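Local coordinates for iron-binding zinc finger CDGSH type domain-containing protein (Magnetospirillum magneticum, PDB 3TBN) that carries two [2Fe-2S] clusters in two CDGSH-type iron-sulfur motifs of one chain, though its precise role is not established, at residues P12-Y20 with Y67-K75. Residues are numbered along the deposited sequence; the frame is centred on the assembly and turned at random.
Sequences PVIAQKAPY and YFCGCKASK. With FES (Fe2/s2 (inorganic) cluster), chain C.
Y20 and F68 form an antiparallel hydrogen-bonded pair, Y20 N giving a nearly straight bond to F68 O (2.8 Å, 167°) and F68 N returning one to Y20 O; going back from Y20 toward P12, the segment lies along 69-72, P19 beside C69 and I14 beside C71. There G70 O takes two amides, A15 N almost head-on (3.0 Å) and Q16 N from above the carbonyl plane. Glycine suits this spot: the Y20 ring turns an edge to G70 CA, 3.6 Å from CE2, and a CB on G70 would collide with A18 O. Over the centre of that ring hangs Q16 NE2, 3.5 Å above its plane, while the same nitrogen is bonded to A18 O and thereby pinned. P19 lays CB against CB of Y67 (4.0 Å), and F68 turns its ring from the contact to meet F43 and Y58. K72, its chain bent at chi2 (-46°), brushes V13 O with CG (3.3 Å) before NZ binds C33 O, Q41 OE1 and, within its own segment, C69 O. Cut back to an alanine, K72 has no amine to offer, and its link between C69 O and the C33 loop of the other cluster would probably be lost, though W32 NE1 also bonds C69 O. C69 and C71 hold one iron through SG, each 2.4 Å away; C80 and H84, also of this site, probably ligate the other. Here the cysteine loop is gripped by backbone bonds from a distant segment, which brings A18 and P19 beside sulfide S1; A73 N to C71 SG and a weak S74 N to C69 SG bond would probably help to stabilise thiolate charge.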
loop_
_atom_site.group_PDB
_atom_site.type_symbol
_atom_site.label_atom_id
_atom_site.label_comp_id
_atom_site.label_asym_id
_atom_site.label_seq_id
_atom_site.Cartn_x
_atom_site.Cartn_y
_atom_site.Cartn_z
ATOM N N PRO A 12 -2.588 -1.194 9.903
ATOM C CA PRO A 12 -2.996 -0.593 8.632
ATOM C C PRO A 12 -4.514 -0.611 8.507
ATOM O O PRO A 12 -5.180 -1.468 9.101
ATOM C CB PRO A 12 -2.367 -1.520 7.583
ATOM C CG PRO A 12 -1.255 -2.224 8.301
ATOM C CD PRO A 12 -1.736 -2.378 9.712
ATOM N N VAL A 13 -5.054 0.340 7.758
ATOM C CA VAL A 13 -6.439 0.275 7.332
ATOM C C VAL A 13 -6.481 0.082 5.826
ATOM O O VAL A 13 -5.547 0.430 5.101
ATOM C CB VAL A 13 -7.241 1.532 7.721
ATOM C CG1 VAL A 13 -7.335 1.653 9.233
ATOM C CG2 VAL A 13 -6.626 2.777 7.107
ATOM N N ILE A 14 -7.568 -0.516 5.374
ATOM C CA ILE A 14 -7.854 -0.623 3.958
ATOM C C ILE A 14 -8.066 0.772 3.385
ATOM O O ILE A 14 -8.813 1.563 3.953
ATOM C CB ILE A 14 -9.140 -1.448 3.751
ATOM C CG1 ILE A 14 -8.940 -2.889 4.225
ATOM C CG2 ILE A 14 -9.576 -1.417 2.298
ATOM C CD1 ILE A 14 -10.236 -3.669 4.357
ATOM N N ALA A 15 -7.403 1.088 2.275
ATOM C CA ALA A 15 -7.790 2.263 1.502
ATOM C C ALA A 15 -8.949 1.870 0.588
ATOM O O ALA A 15 -10.020 2.464 0.641
ATOM C CB ALA A 15 -6.615 2.816 0.711
ATOM N N GLN A 16 -8.738 0.843 -0.227
ATOM C CA GLN A 16 -9.820 0.201 -0.969
ATOM C C GLN A 16 -9.428 -1.255 -1.183
ATOM O O GLN A 16 -8.240 -1.572 -1.221
ATOM C CB GLN A 16 -10.061 0.899 -2.311
ATOM C CG GLN A 16 -8.838 0.908 -3.204
ATOM C CD GLN A 16 -9.066 1.571 -4.550
ATOM O OE1 GLN A 16 -9.872 2.492 -4.687
ATOM N NE2 GLN A 16 -8.335 1.107 -5.555
ATOM N N LYS A 17 -10.416 -2.142 -1.300
ATOM C CA LYS A 17 -10.141 -3.555 -1.545
ATOM C C LYS A 17 -9.979 -3.806 -3.036
ATOM O O LYS A 17 -10.727 -4.573 -3.648
ATOM C CB LYS A 17 -11.236 -4.437 -0.948
ATOM C CG LYS A 17 -11.260 -4.393 0.569
ATOM C CD LYS A 17 -12.009 -5.566 1.158
ATOM C CE LYS A 17 -13.475 -5.498 0.806
ATOM N NZ LYS A 17 -14.240 -6.619 1.418
ATOM N N ALA A 18 -8.982 -3.139 -3.607
ATOM C CA ALA A 18 -8.681 -3.218 -5.027
ATOM C C ALA A 18 -7.379 -2.476 -5.262
ATOM O O ALA A 18 -7.061 -1.525 -4.544
ATOM C CB ALA A 18 -9.795 -2.589 -5.845
ATOM N N PRO A 19 -6.614 -2.895 -6.274
ATOM C CA PRO A 19 -5.346 -2.219 -6.545
ATOM C C PRO A 19 -5.517 -0.821 -7.132
ATOM O O PRO A 19 -6.578 -0.462 -7.651
ATOM C CB PRO A 19 -4.672 -3.145 -7.561
ATOM C CG PRO A 19 -5.796 -3.849 -8.231
ATOM C CD PRO A 19 -6.833 -4.044 -7.168
ATOM N N TYR A 20 -4.445 -0.045 -7.032
ATOM C CA TYR A 20 -4.325 1.252 -7.672
ATOM C C TYR A 20 -3.337 1.123 -8.826
ATOM O O TYR A 20 -2.126 1.088 -8.610
ATOM C CB TYR A 20 -3.780 2.277 -6.685
ATOM C CG TYR A 20 -4.750 2.727 -5.617
ATOM C CD1 TYR A 20 -5.627 3.774 -5.853
ATOM C CD2 TYR A 20 -4.766 2.131 -4.361
ATOM C CE1 TYR A 20 -6.507 4.209 -4.875
ATOM C CE2 TYR A 20 -5.640 2.561 -3.376
ATOM C CZ TYR A 20 -6.505 3.600 -3.635
ATOM O OH TYR A 20 -7.369 4.021 -2.649
ATOM N N TYR A 67 0.419 -2.286 -10.388
ATOM C CA TYR A 67 -0.816 -2.389 -9.633
ATOM C C TYR A 67 -0.466 -2.389 -8.154
ATOM O O TYR A 67 -0.178 -3.429 -7.563
ATOM C CB TYR A 67 -1.585 -3.646 -10.037
ATOM C CG TYR A 67 -2.117 -3.557 -11.445
ATOM C CD1 TYR A 67 -1.289 -3.778 -12.536
ATOM C CD2 TYR A 67 -3.439 -3.220 -11.685
ATOM C CE1 TYR A 67 -1.772 -3.685 -13.833
ATOM C CE2 TYR A 67 -3.934 -3.123 -12.976
ATOM C CZ TYR A 67 -3.093 -3.355 -14.045
ATOM O OH TYR A 67 -3.581 -3.260 -15.329
ATOM N N PHE A 68 -0.445 -1.200 -7.569
ATOM C CA PHE A 68 -0.104 -1.048 -6.167
ATOM C C PHE A 68 -1.251 -1.526 -5.281
ATOM O O PHE A 68 -2.423 -1.351 -5.604
ATOM C CB PHE A 68 0.224 0.411 -5.860
ATOM C CG PHE A 68 1.534 0.870 -6.421
ATOM C CD1 PHE A 68 2.727 0.507 -5.819
ATOM C CD2 PHE A 68 1.575 1.680 -7.539
ATOM C CE1 PHE A 68 3.938 0.944 -6.328
ATOM C CE2 PHE A 68 2.780 2.118 -8.047
ATOM C CZ PHE A 68 3.960 1.748 -7.443
ATOM N N CYS A 69 -0.910 -2.134 -4.158
ATOM C CA CYS A 69 -1.910 -2.651 -3.240
ATOM C C CYS A 69 -2.673 -1.514 -2.552
ATOM O O CYS A 69 -2.074 -0.596 -1.990
ATOM C CB CYS A 69 -1.228 -3.558 -2.215
ATOM S SG CYS A 69 -2.277 -4.128 -0.857
ATOM N N GLY A 70 -3.999 -1.577 -2.624
ATOM C CA GLY A 70 -4.869 -0.624 -1.960
ATOM C C GLY A 70 -5.400 -1.099 -0.615
ATOM O O GLY A 70 -5.766 -0.279 0.227
ATOM N N CYS A 71 -5.454 -2.414 -0.413
ATOM C CA CYS A 71 -6.034 -2.984 0.802
ATOM C C CYS A 71 -5.035 -3.014 1.955
ATOM O O CYS A 71 -5.428 -3.143 3.116
ATOM C CB CYS A 71 -6.575 -4.399 0.541
ATOM S SG CYS A 71 -5.320 -5.694 0.329
ATOM N N LYS A 72 -3.754 -2.902 1.604
ATOM C CA LYS A 72 -2.611 -2.881 2.522
ATOM C C LYS A 72 -2.293 -4.241 3.153
ATOM O O LYS A 72 -1.446 -4.331 4.041
ATOM C CB LYS A 72 -2.767 -1.776 3.575
ATOM C CG LYS A 72 -3.149 -0.417 2.978
ATOM C CD LYS A 72 -2.301 -0.053 1.760
ATOM C CE LYS A 72 -2.677 1.314 1.198
ATOM N NZ LYS A 72 -1.911 1.633 -0.043
ATOM N N ALA A 73 -2.928 -5.296 2.649
ATOM C CA ALA A 73 -2.727 -6.641 3.180
ATOM C C ALA A 73 -1.952 -7.575 2.239
ATOM O O ALA A 73 -1.784 -8.749 2.548
ATOM C CB ALA A 73 -4.068 -7.261 3.549
ATOM N N SER A 74 -1.471 -7.075 1.105
ATOM C CA SER A 74 -0.685 -7.913 0.209
ATOM C C SER A 74 0.449 -8.600 0.957
ATOM O O SER A 74 1.096 -7.998 1.816
ATOM C CB SER A 74 -0.095 -7.083 -0.919
ATOM O OG SER A 74 0.752 -7.898 -1.708
ATOM N N LYS A 75 0.705 -9.857 0.612
ATOM C CA LYS A 75 1.850 -10.574 1.157
ATOM C C LYS A 75 3.127 -10.280 0.368
ATOM O O LYS A 75 4.203 -10.753 0.727
ATOM C CB LYS A 75 1.579 -12.081 1.185
ATOM C CG LYS A 75 0.711 -12.541 2.351
ATOM C CD LYS A 75 -0.760 -12.245 2.125
ATOM C CE LYS A 75 -1.651 -13.163 2.957
ATOM N NZ LYS A 75 -1.681 -12.803 4.401
HETATM FE FE1 FES C . -4.817 -6.495 -4.061
HETATM FE FE2 FES C . -4.088 -5.401 -1.679
HETATM S S1 FES C . -5.262 -4.439 -3.308
HETATM S S2 FES C . -3.587 -7.421 -2.454
#